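Long-range contacts in phosphoribosylaminoimidazole-succinocarboxamide synthase (Saccharomyces cerevisiae, PDB 1OBG), which catalyses the ATP-dependent joining of L-aspartate to 4-carboxy-5-aminoimidazole ribotide, giving SAICAR in the de novo purine biosynthesis pathway: residues G28-V33 against V108-L113; D70-L75 against E223-I228; E192-L197 against F217-D222. One frame throughout, in Å; residues are numbered along the deposited sequence.

How the interactions relate
Interaction 1 is partly buried, interaction 2 lies at the surface and interaction 3 is buried. The first joins the edge strand 105-109 to 29-34 in the four-stranded antiparallel sheet, through main-chain bonds and a few apolar side chains. The other two centre on the mixed sheet, where interaction 2 ties the turn 223-228 to strand 72-73 by a salt bridge and a water, and interaction 3 seats helix 184-208 by apolar packing alone. I228 of interaction 2 packs on L193 and F219 of interaction 3, and K112 of interaction 1 pairs with E223 of interaction 2. H109, H111 and E218 from interactions 1 and 3 bond to the same AMP.

Interaction 1 of 3, residues G28-V33 against V108-L113; sequences GTLLFV and VHKHKL. With AMP (adenosine monophosphate), chain B.
With CG turned back beside its own backbone N (chi1 -78°), F32 brings one face of its ring against V108 CG2, which sits between N and the carbonyl carbon in the crowded position. That methyl group lies over the ring face in a CH-pi contact, 4.2 Å from the F32 centroid, while at the ring edge F32 CZ comes within 3.6 Å of AMP C8. A branched valine suits the place because CG2 also reaches L30 CB. Beside it the K110 chain crosses the L30 side chain at about a right angle, its CG 3.7 Å from L30 CD1; the aliphatic part packs on leucine and the ammonium goes on to a salt bridge with E24.

The backbones form an antiparallel pair in the four-stranded sheet: L30 N gives its hydrogen to V108 O, V108 N returns one to L30 O at 2.9 Å, and T29 faces H109 as the non-hydrogen-bonded pair. Where the strand gives way to loop, K110 N bonds to G28 O at 2.8 Å. The chain then reads the adenine edge through its main chain: H109 O accepts from AMP N6 at 2.9 Å, and H111 N donates to AMP N1 at 3.0 Å.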
loop_
_atom_site.group_PDB
_atom_site.type_symbol
_atom_site.label_atom_id
_atom_site.label_comp_id
_atom_site.label_asym_id
_atom_site.label_seq_id
_atom_site.Cartn_x
_atom_site.Cartn_y
_atom_site.Cartn_z
ATOM N N GLY A 28 -16.442 -13.180 10.053
ATOM C CA GLY A 28 -15.501 -13.514 8.984
ATOM C C GLY A 28 -15.246 -12.439 7.916
ATOM O O GLY A 28 -14.507 -12.693 6.986
ATOM N N THR A 29 -15.837 -11.250 8.065
ATOM C CA THR A 29 -15.954 -10.268 6.981
ATOM C C THR A 29 -15.704 -8.832 7.504
ATOM O O THR A 29 -16.324 -8.408 8.477
ATOM C CB THR A 29 -17.367 -10.364 6.367
ATOM O OG1 THR A 29 -17.618 -11.706 5.920
ATOM C CG2 THR A 29 -17.493 -9.550 5.091
ATOM N N LEU A 30 -14.792 -8.103 6.862
ATOM C CA LEU A 30 -14.507 -6.725 7.217
ATOM C C LEU A 30 -14.830 -5.814 6.038
ATOM O O LEU A 30 -14.859 -6.262 4.874
ATOM C CB LEU A 30 -13.028 -6.552 7.567
ATOM C CG LEU A 30 -12.562 -7.450 8.709
ATOM C CD1 LEU A 30 -11.048 -7.588 8.644
ATOM C CD2 LEU A 30 -12.986 -6.846 10.037
ATOM N N LEU A 31 -15.075 -4.549 6.341
ATOM C CA LEU A 31 -15.227 -3.551 5.298
ATOM C C LEU A 31 -14.093 -2.539 5.474
ATOM O O LEU A 31 -13.984 -1.905 6.536
ATOM C CB LEU A 31 -16.595 -2.871 5.380
ATOM C CG LEU A 31 -16.910 -1.811 4.304
ATOM C CD1 LEU A 31 -17.293 -2.487 3.004
ATOM C CD2 LEU A 31 -18.056 -0.909 4.777
ATOM N N PHE A 32 -13.265 -2.381 4.444
ATOM C CA PHE A 32 -12.148 -1.423 4.473
ATOM C C PHE A 32 -12.545 -0.188 3.697
ATOM O O PHE A 32 -12.857 -0.292 2.501
ATOM C CB PHE A 32 -10.939 -2.003 3.740
ATOM C CG PHE A 32 -10.158 -3.014 4.523
ATOM C CD1 PHE A 32 -8.879 -3.378 4.105
ATOM C CD2 PHE A 32 -10.672 -3.612 5.655
ATOM C CE1 PHE A 32 -8.143 -4.320 4.820
ATOM C CE2 PHE A 32 -9.927 -4.557 6.380
ATOM C CZ PHE A 32 -8.687 -4.904 5.981
ATOM N N VAL A 33 -12.542 0.967 4.349
ATOM C CA VAL A 33 -13.001 2.171 3.691
ATOM C C VAL A 33 -11.790 3.085 3.611
ATOM O O VAL A 33 -11.243 3.484 4.649
ATOM C CB VAL A 33 -14.112 2.882 4.479
ATOM C CG1 VAL A 33 -14.633 4.098 3.699
ATOM C CG2 VAL A 33 -15.258 1.892 4.827
ATOM N N VAL A 108 -14.091 -7.642 2.484
ATOM C CA VAL A 108 -13.035 -8.650 2.445
ATOM C C VAL A 108 -13.227 -9.737 3.472
ATOM O O VAL A 108 -13.850 -9.496 4.501
ATOM C CB VAL A 108 -11.626 -8.026 2.641
ATOM C CG1 VAL A 108 -11.372 -6.927 1.584
ATOM C CG2 VAL A 108 -11.455 -7.483 4.066
ATOM N N HIS A 109 -12.680 -10.917 3.187
ATOM C CA HIS A 109 -12.665 -12.016 4.141
ATOM C C HIS A 109 -11.530 -11.809 5.112
ATOM O O HIS A 109 -10.391 -11.545 4.689
ATOM C CB HIS A 109 -12.433 -13.349 3.441
ATOM C CG HIS A 109 -13.588 -13.812 2.613
ATOM N ND1 HIS A 109 -13.516 -13.940 1.239
ATOM C CD2 HIS A 109 -14.843 -14.186 2.962
ATOM C CE1 HIS A 109 -14.679 -14.373 0.780
ATOM N NE2 HIS A 109 -15.501 -14.526 1.806
ATOM N N LYS A 110 -11.842 -11.940 6.404
ATOM C CA LYS A 110 -10.853 -11.912 7.467
ATOM C C LYS A 110 -10.023 -13.186 7.388
ATOM O O LYS A 110 -10.583 -14.278 7.234
ATOM C CB LYS A 110 -11.568 -11.839 8.820
ATOM C CG LYS A 110 -10.836 -11.065 9.896
ATOM C CD LYS A 110 -11.607 -11.067 11.223
ATOM C CE LYS A 110 -13.011 -10.458 11.033
ATOM N NZ LYS A 110 -13.726 -10.022 12.296
ATOM N N HIS A 111 -8.697 -13.058 7.471
ATOM C CA HIS A 111 -7.818 -14.233 7.474
ATOM C C HIS A 111 -6.763 -14.146 8.537
ATOM O O HIS A 111 -6.395 -13.064 8.984
ATOM C CB HIS A 111 -7.093 -14.384 6.130
ATOM C CG HIS A 111 -7.973 -14.912 5.051
ATOM N ND1 HIS A 111 -8.455 -16.199 5.061
ATOM C CD2 HIS A 111 -8.480 -14.325 3.945
ATOM C CE1 HIS A 111 -9.219 -16.388 3.999
ATOM N NE2 HIS A 111 -9.244 -15.266 3.303
ATOM N N LYS A 112 -6.258 -15.304 8.926
ATOM C CA LYS A 112 -5.076 -15.346 9.773
ATOM C C LYS A 112 -3.866 -14.847 8.974
ATOM O O LYS A 112 -3.587 -15.351 7.895
ATOM C CB LYS A 112 -4.832 -16.786 10.223
ATOM C CG LYS A 112 -3.949 -16.881 11.454
ATOM C CD LYS A 112 -2.745 -17.754 11.161
ATOM C CE LYS A 112 -3.048 -19.213 11.480
ATOM N NZ LYS A 112 -2.068 -19.829 12.446
ATOM N N LEU A 113 -3.163 -13.872 9.524
ATOM C CA LEU A 113 -2.041 -13.222 8.863
ATOM C C LEU A 113 -0.720 -13.946 9.108
ATOM O O LEU A 113 -0.476 -14.485 10.195
ATOM C CB LEU A 113 -1.922 -11.784 9.353
ATOM C CG LEU A 113 -3.191 -10.921 9.244
ATOM C CD1 LEU A 113 -2.916 -9.468 9.681
ATOM C CD2 LEU A 113 -3.780 -10.963 7.842
HETATM P P AMP B . -4.261 -0.776 8.262
HETATM O O1P AMP B . -3.587 -0.498 6.911
HETATM O O2P AMP B . -5.521 -0.007 8.441
HETATM O O3P AMP B . -3.234 -0.445 9.465
HETATM O "O5'" AMP B . -4.661 -2.328 8.332
HETATM C "C5'" AMP B . -5.424 -2.753 9.427
HETATM C "C4'" AMP B . -4.996 -4.156 9.790
HETATM O "O4'" AMP B . -5.762 -5.076 9.037
HETATM C "C3'" AMP B . -3.523 -4.397 9.453
HETATM O "O3'" AMP B . -2.883 -4.904 10.599
HETATM C "C2'" AMP B . -3.564 -5.454 8.366
HETATM O "O2'" AMP B . -2.507 -6.358 8.540
HETATM C "C1'" AMP B . -4.915 -6.115 8.629
HETATM N N9 AMP B . -5.510 -6.817 7.474
HETATM C C8 AMP B . -5.444 -6.517 6.133
HETATM N N7 AMP B . -6.154 -7.462 5.463
HETATM C C5 AMP B . -6.671 -8.344 6.349
HETATM C C6 AMP B . -7.468 -9.487 6.228
HETATM N N6 AMP B . -8.049 -9.819 5.069
HETATM N N1 AMP B . -7.820 -10.181 7.373
HETATM C C2 AMP B . -7.412 -9.758 8.619
HETATM N N3 AMP B . -6.628 -8.623 8.730
HETATM C C4 AMP B . -6.269 -7.938 7.619
#

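Interaction 2 of 3, residues D70-L75 against E223-I228; sequences DVRNHL and EKTNEI. With AMP (adenosine monophosphate), chain B.
The backbones of R72 and I228 stay 7.2 Å apart between their CA atoms, and a water spans the gap, taking the hydrogen of R72 N at 3.0 Å and giving one to I228 O. Beside this bridge the side chains of R72 and E227 cross at about a right angle. R72 bends at chi3 (73°), which turns the guanidinium toward the acid, and NH1 meets E227 OE2 at 2.7 Å in a salt bridge. The bond is far from straight, with 133° at the hydrogen, and NH1 comes from above the carboxylate plane. The other oxygen, E227 OE1, lies against the aliphatic R72 CD at 3.2 Å.

Strand 72-73 runs parallel to 228-230 at the margin of the mixed sheet, and E227 sits in the turn that leads into 228-230. Within that turn T225 OG1 donates to E227 OE2 at 3.0 Å, which accepts on its anti lone pair, the one away from OE1, so two donors grip one oxygen and should favour its charged form. A long arginine and a glutamate suit this surface, where both can reach across the gap. Next to it, V71 CG2 lies 3.9 Å from I228 O, and V71 itself packs on L193 and L197 of helix 184-208.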
loop_
_atom_site.group_PDB
_atom_site.type_symbol
_atom_site.label_atom_id
_atom_site.label_comp_id
_atom_site.label_asym_id
_atom_site.label_seq_id
_atom_site.Cartn_x
_atom_site.Cartn_y
_atom_site.Cartn_z
ATOM N N ASP A 70 -2.643 -15.294 -10.299
ATOM C CA ASP A 70 -1.358 -15.553 -9.666
ATOM C C ASP A 70 -1.480 -15.833 -8.192
ATOM O O ASP A 70 -0.607 -16.462 -7.591
ATOM C CB ASP A 70 -0.433 -14.363 -9.854
ATOM C CG ASP A 70 -0.160 -14.077 -11.302
ATOM O OD1 ASP A 70 0.457 -14.939 -11.950
ATOM O OD2 ASP A 70 -0.534 -13.027 -11.880
ATOM N N VAL A 71 -2.553 -15.349 -7.592
ATOM C CA VAL A 71 -2.708 -15.494 -6.157
ATOM C C VAL A 71 -4.156 -15.242 -5.775
ATOM O O VAL A 71 -4.832 -14.400 -6.381
ATOM C CB VAL A 71 -1.724 -14.524 -5.392
ATOM C CG1 VAL A 71 -2.048 -13.039 -5.667
ATOM C CG2 VAL A 71 -1.659 -14.847 -3.905
ATOM N N ARG A 72 -4.622 -15.982 -4.780
ATOM C CA ARG A 72 -5.934 -15.727 -4.190
ATOM C C ARG A 72 -5.845 -14.429 -3.411
ATOM O O ARG A 72 -4.796 -14.114 -2.830
ATOM C CB ARG A 72 -6.294 -16.810 -3.191
ATOM C CG ARG A 72 -7.080 -17.981 -3.758
ATOM C CD ARG A 72 -7.436 -19.056 -2.695
ATOM N NE ARG A 72 -8.495 -18.649 -1.755
ATOM C CZ ARG A 72 -8.775 -19.283 -0.606
ATOM N NH1 ARG A 72 -8.077 -20.356 -0.235
ATOM N NH2 ARG A 72 -9.751 -18.844 0.181
ATOM N N ASN A 73 -6.927 -13.665 -3.391
ATOM C CA ASN A 73 -6.939 -12.453 -2.568
ATOM C C ASN A 73 -8.106 -12.477 -1.588
ATOM O O ASN A 73 -8.970 -13.372 -1.662
ATOM C CB ASN A 73 -6.945 -11.192 -3.426
ATOM C CG ASN A 73 -8.147 -11.110 -4.348
ATOM O OD1 ASN A 73 -8.011 -11.100 -5.585
ATOM N ND2 ASN A 73 -9.327 -11.057 -3.759
ATOM N N HIS A 74 -8.147 -11.498 -0.693
ATOM C CA HIS A 74 -9.167 -11.487 0.346
ATOM C C HIS A 74 -10.529 -10.880 -0.024
ATOM O O HIS A 74 -11.425 -10.828 0.818
ATOM C CB HIS A 74 -8.626 -10.876 1.658
ATOM C CG HIS A 74 -8.299 -9.403 1.606
ATOM N ND1 HIS A 74 -8.205 -8.672 0.441
ATOM C CD2 HIS A 74 -8.012 -8.537 2.605
ATOM C CE1 HIS A 74 -7.902 -7.416 0.725
ATOM N NE2 HIS A 74 -7.773 -7.312 2.033
ATOM N N LEU A 75 -10.698 -10.412 -1.255
ATOM C CA LEU A 75 -11.970 -9.794 -1.625
ATOM C C LEU A 75 -13.104 -10.807 -1.534
ATOM O O LEU A 75 -12.948 -11.965 -1.952
ATOM C CB LEU A 75 -11.941 -9.219 -3.051
ATOM C CG LEU A 75 -10.922 -8.091 -3.303
ATOM C CD1 LEU A 75 -10.984 -7.668 -4.771
ATOM C CD2 LEU A 75 -11.149 -6.900 -2.364
ATOM N N GLU A 223 -5.597 -22.023 6.641
ATOM C CA GLU A 223 -4.952 -23.148 7.311
ATOM C C GLU A 223 -5.531 -24.509 6.920
ATOM O O GLU A 223 -4.891 -25.535 7.109
ATOM C CB GLU A 223 -4.863 -22.946 8.822
ATOM C CG GLU A 223 -3.422 -23.025 9.308
ATOM C CD GLU A 223 -3.208 -22.443 10.691
ATOM O OE1 GLU A 223 -2.057 -22.056 10.983
ATOM O OE2 GLU A 223 -4.173 -22.372 11.487
ATOM N N LYS A 224 -6.733 -24.515 6.358
ATOM C CA LYS A 224 -7.276 -25.748 5.803
ATOM C C LYS A 224 -6.483 -26.154 4.564
ATOM O O LYS A 224 -5.885 -27.231 4.534
ATOM C CB LYS A 224 -8.766 -25.603 5.457
ATOM C CG LYS A 224 -9.685 -25.313 6.648
ATOM C CD LYS A 224 -10.047 -26.586 7.418
ATOM C CE LYS A 224 -10.729 -26.254 8.733
ATOM N NZ LYS A 224 -12.210 -26.139 8.567
ATOM N N THR A 225 -6.475 -25.280 3.553
ATOM C CA THR A 225 -5.912 -25.596 2.232
ATOM C C THR A 225 -4.420 -25.299 2.109
ATOM O O THR A 225 -3.805 -25.633 1.096
ATOM C CB THR A 225 -6.659 -24.826 1.126
ATOM O OG1 THR A 225 -6.531 -23.419 1.371
ATOM C CG2 THR A 225 -8.180 -25.052 1.202
ATOM N N ASN A 226 -3.852 -24.670 3.141
ATOM C CA ASN A 226 -2.466 -24.164 3.136
ATOM C C ASN A 226 -2.136 -23.050 2.131
ATOM O O ASN A 226 -0.975 -22.715 1.953
ATOM C CB ASN A 226 -1.439 -25.304 3.018
ATOM C CG ASN A 226 -0.277 -25.142 3.994
ATOM O OD1 ASN A 226 0.814 -25.674 3.770
ATOM N ND2 ASN A 226 -0.508 -24.409 5.084
ATOM N N GLU A 227 -3.149 -22.490 1.480
ATOM C CA GLU A 227 -2.945 -21.495 0.431
ATOM C C GLU A 227 -2.582 -20.145 1.031
ATOM O O GLU A 227 -3.154 -19.721 2.037
ATOM C CB GLU A 227 -4.214 -21.312 -0.391
ATOM C CG GLU A 227 -4.507 -22.406 -1.398
ATOM C CD GLU A 227 -5.836 -22.175 -2.103
ATOM O OE1 GLU A 227 -5.812 -21.752 -3.279
ATOM O OE2 GLU A 227 -6.904 -22.407 -1.481
ATOM N N ILE A 228 -1.641 -19.468 0.400
ATOM C CA ILE A 228 -1.309 -18.099 0.784
ATOM C C ILE A 228 -2.296 -17.121 0.120
ATOM O O ILE A 228 -2.606 -17.261 -1.052
ATOM C CB ILE A 228 0.155 -17.788 0.421
ATOM C CG1 ILE A 228 1.097 -18.718 1.208
ATOM C CG2 ILE A 228 0.476 -16.309 0.689
ATOM C CD1 ILE A 228 2.596 -18.623 0.804
HETATM P P AMP B . -4.261 -0.776 8.262
HETATM O O1P AMP B . -3.587 -0.498 6.911
HETATM O O2P AMP B . -5.521 -0.007 8.441
HETATM O O3P AMP B . -3.234 -0.445 9.465
HETATM O "O5'" AMP B . -4.661 -2.328 8.332
HETATM C "C5'" AMP B . -5.424 -2.753 9.427
HETATM C "C4'" AMP B . -4.996 -4.156 9.790
HETATM O "O4'" AMP B . -5.762 -5.076 9.037
HETATM C "C3'" AMP B . -3.523 -4.397 9.453
HETATM O "O3'" AMP B . -2.883 -4.904 10.599
HETATM C "C2'" AMP B . -3.564 -5.454 8.366
HETATM O "O2'" AMP B . -2.507 -6.358 8.540
HETATM C "C1'" AMP B . -4.915 -6.115 8.629
HETATM N N9 AMP B . -5.510 -6.817 7.474
HETATM C C8 AMP B . -5.444 -6.517 6.133
HETATM N N7 AMP B . -6.154 -7.462 5.463
HETATM C C5 AMP B . -6.671 -8.344 6.349
HETATM C C6 AMP B . -7.468 -9.487 6.228
HETATM N N6 AMP B . -8.049 -9.819 5.069
HETATM N N1 AMP B . -7.820 -10.181 7.373
HETATM C C2 AMP B . -7.412 -9.758 8.619
HETATM N N3 AMP B . -6.628 -8.623 8.730
HETATM C C4 AMP B . -6.269 -7.938 7.619
HETATM O O HOH W 1 -2.825 -18.120 -3.607
#

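Interaction 3 of 3, residues E192-L197 against F217-D222; sequences ELAVKL and FEFGID. With AMP (adenosine monophosphate), chain B.
This is buried apolar packing of a helix on a sheet: one side of helix 184-208 lies on strand 210-221 of the mixed sheet, with two phenylalanines of the strand meeting two leucines and an alanine of the helix. The axes of helix 192-197 and strand 219-221 run at 138° to each other, N to C, and come no closer than 12.1 Å, a gap bridged by the side chains from both sides.

F219 takes a contact from each of the three helix residues. L193 holds its CG anti to the backbone N (chi1 170°), and this sends CD2 over one face of the ring, 4.0 Å from F219 CE1. The edge of the same ring meets A194 CB, 4.0 Å from CE2, and L197 CD1, which lies near the ring plane. L197 follows L193 by four residues and A194 by three, about one helical turn, so all three lie on the same side of the helix, and the small A194 lets the helix backbone come close to the rings.

The chain folds from helix 184-208 back into strand 210-221, which pairs antiparallel with 112-121, 228-230 and 240-244. Strand alternation places F217 and F219 toward the helix. F217 CZ touches L197 CB at 3.7 Å, and CE2 comes 3.4 Å from A194 O; both partners lie obliquely to the ring. Strands 112-121 and 228-230 add V118 and L230 around F219.

E218, between the two phenylalanines in sequence, points to the opposite side of the strand, into the nucleotide pocket. With its chain extended beyond CG, the carboxylate accepts a hydrogen bond at OE2 from the ribose O2' of AMP, 2.6 Å away.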
loop_
_atom_site.group_PDB
_atom_site.type_symbol
_atom_site.label_atom_id
_atom_site.label_comp_id
_atom_site.label_asym_id
_atom_site.label_seq_id
_atom_site.Cartn_x
_atom_site.Cartn_y
_atom_site.Cartn_z
ATOM N N GLU A 192 9.112 -16.782 -2.638
ATOM C CA GLU A 192 8.892 -17.108 -4.062
ATOM C C GLU A 192 7.699 -16.296 -4.567
ATOM O O GLU A 192 7.748 -15.671 -5.630
ATOM C CB GLU A 192 8.628 -18.618 -4.274
ATOM C CG GLU A 192 8.093 -18.950 -5.679
ATOM C CD GLU A 192 7.616 -20.388 -5.827
ATOM O OE1 GLU A 192 6.623 -20.742 -5.170
ATOM O OE2 GLU A 192 8.227 -21.158 -6.596
ATOM N N LEU A 193 6.622 -16.296 -3.792
ATOM C CA LEU A 193 5.388 -15.674 -4.256
ATOM C C LEU A 193 5.510 -14.151 -4.300
ATOM O O LEU A 193 5.074 -13.502 -5.280
ATOM C CB LEU A 193 4.204 -16.125 -3.400
ATOM C CG LEU A 193 2.882 -15.378 -3.599
ATOM C CD1 LEU A 193 2.305 -15.621 -4.969
ATOM C CD2 LEU A 193 1.876 -15.831 -2.520
ATOM N N ALA A 194 6.104 -13.583 -3.259
ATOM C CA ALA A 194 6.272 -12.121 -3.212
ATOM C C ALA A 194 7.155 -11.598 -4.344
ATOM O O ALA A 194 6.854 -10.564 -4.917
ATOM C CB ALA A 194 6.848 -11.671 -1.890
ATOM N N VAL A 195 8.247 -12.301 -4.640
ATOM C CA VAL A 195 9.110 -11.894 -5.747
ATOM C C VAL A 195 8.367 -12.011 -7.078
ATOM O O VAL A 195 8.461 -11.109 -7.910
ATOM C CB VAL A 195 10.412 -12.666 -5.709
ATOM C CG1 VAL A 195 11.246 -12.386 -6.926
ATOM C CG2 VAL A 195 11.179 -12.194 -4.469
ATOM N N LYS A 196 7.623 -13.104 -7.258
ATOM C CA LYS A 196 6.810 -13.289 -8.451
ATOM C C LYS A 196 5.818 -12.147 -8.632
ATOM O O LYS A 196 5.717 -11.607 -9.724
ATOM C CB LYS A 196 6.052 -14.623 -8.389
ATOM C CG LYS A 196 4.972 -14.755 -9.478
ATOM C CD LYS A 196 4.321 -16.104 -9.550
ATOM C CE LYS A 196 3.492 -16.124 -10.847
ATOM N NZ LYS A 196 2.454 -17.169 -10.876
ATOM N N LEU A 197 5.090 -11.759 -7.576
ATOM C CA LEU A 197 4.062 -10.709 -7.752
ATOM C C LEU A 197 4.708 -9.358 -8.032
ATOM O O LEU A 197 4.286 -8.581 -8.887
ATOM C CB LEU A 197 3.175 -10.610 -6.496
ATOM C CG LEU A 197 2.340 -11.837 -6.108
ATOM C CD1 LEU A 197 1.512 -11.551 -4.839
ATOM C CD2 LEU A 197 1.429 -12.286 -7.246
ATOM N N PHE A 217 3.995 -6.194 0.846
ATOM C CA PHE A 217 2.835 -7.064 0.739
ATOM C C PHE A 217 2.483 -7.549 2.145
ATOM O O PHE A 217 3.354 -7.633 3.025
ATOM C CB PHE A 217 3.131 -8.320 -0.108
ATOM C CG PHE A 217 3.323 -8.057 -1.595
ATOM C CD1 PHE A 217 2.317 -7.456 -2.380
ATOM C CD2 PHE A 217 4.508 -8.439 -2.218
ATOM C CE1 PHE A 217 2.518 -7.248 -3.773
ATOM C CE2 PHE A 217 4.710 -8.236 -3.589
ATOM C CZ PHE A 217 3.735 -7.645 -4.361
ATOM N N GLU A 218 1.222 -7.898 2.341
ATOM C CA GLU A 218 0.881 -8.704 3.492
ATOM C C GLU A 218 0.110 -9.923 3.025
ATOM O O GLU A 218 -0.697 -9.822 2.121
ATOM C CB GLU A 218 0.070 -7.874 4.480
ATOM C CG GLU A 218 0.975 -6.899 5.215
ATOM C CD GLU A 218 0.238 -6.047 6.228
ATOM O OE1 GLU A 218 0.916 -5.216 6.861
ATOM O OE2 GLU A 218 -0.990 -6.207 6.377
ATOM N N PHE A 219 0.395 -11.059 3.654
ATOM C CA PHE A 219 -0.175 -12.325 3.286
ATOM C C PHE A 219 -0.895 -12.944 4.465
ATOM O O PHE A 219 -0.445 -12.873 5.622
ATOM C CB PHE A 219 0.905 -13.301 2.818
ATOM C CG PHE A 219 1.585 -12.908 1.522
ATOM C CD1 PHE A 219 0.859 -12.595 0.383
ATOM C CD2 PHE A 219 2.960 -12.878 1.443
ATOM C CE1 PHE A 219 1.499 -12.238 -0.821
ATOM C CE2 PHE A 219 3.600 -12.526 0.232
ATOM C CZ PHE A 219 2.859 -12.201 -0.886
ATOM N N GLY A 220 -2.021 -13.557 4.142
ATOM C CA GLY A 220 -2.711 -14.427 5.062
ATOM C C GLY A 220 -2.535 -15.853 4.591
ATOM O O GLY A 220 -1.988 -16.123 3.517
ATOM N N ILE A 221 -3.008 -16.773 5.414
ATOM C CA ILE A 221 -2.887 -18.185 5.139
ATOM C C ILE A 221 -4.220 -18.847 5.456
ATOM O O ILE A 221 -4.819 -18.602 6.514
ATOM C CB ILE A 221 -1.714 -18.794 5.961
ATOM C CG1 ILE A 221 -1.539 -20.281 5.636
ATOM C CG2 ILE A 221 -1.875 -18.520 7.466
ATOM C CD1 ILE A 221 -0.101 -20.788 5.814
ATOM N N ASP A 222 -4.693 -19.656 4.515
ATOM C CA ASP A 222 -5.837 -20.515 4.739
ATOM C C ASP A 222 -5.270 -21.770 5.383
ATOM O O ASP A 222 -4.522 -22.510 4.743
ATOM C CB ASP A 222 -6.503 -20.841 3.405
ATOM C CG ASP A 222 -7.768 -21.686 3.562
ATOM O OD1 ASP A 222 -7.862 -22.491 4.521
ATOM O OD2 ASP A 222 -8.724 -21.607 2.760
HETATM P P AMP B . -4.261 -0.776 8.262
HETATM O O1P AMP B . -3.587 -0.498 6.911
HETATM O O2P AMP B . -5.521 -0.007 8.441
HETATM O O3P AMP B . -3.234 -0.445 9.465
HETATM O "O5'" AMP B . -4.661 -2.328 8.332
HETATM C "C5'" AMP B . -5.424 -2.753 9.427
HETATM C "C4'" AMP B . -4.996 -4.156 9.790
HETATM O "O4'" AMP B . -5.762 -5.076 9.037
HETATM C "C3'" AMP B . -3.523 -4.397 9.453
HETATM O "O3'" AMP B . -2.883 -4.904 10.599
HETATM C "C2'" AMP B . -3.564 -5.454 8.366
HETATM O "O2'" AMP B . -2.507 -6.358 8.540
HETATM C "C1'" AMP B . -4.915 -6.115 8.629
HETATM N N9 AMP B . -5.510 -6.817 7.474
HETATM C C8 AMP B . -5.444 -6.517 6.133
HETATM N N7 AMP B . -6.154 -7.462 5.463
HETATM C C5 AMP B . -6.671 -8.344 6.349
HETATM C C6 AMP B . -7.468 -9.487 6.228
HETATM N N6 AMP B . -8.049 -9.819 5.069
HETATM N N1 AMP B . -7.820 -10.181 7.373
HETATM C C2 AMP B . -7.412 -9.758 8.619
HETATM N N3 AMP B . -6.628 -8.623 8.730
HETATM C C4 AMP B . -6.269 -7.938 7.619
#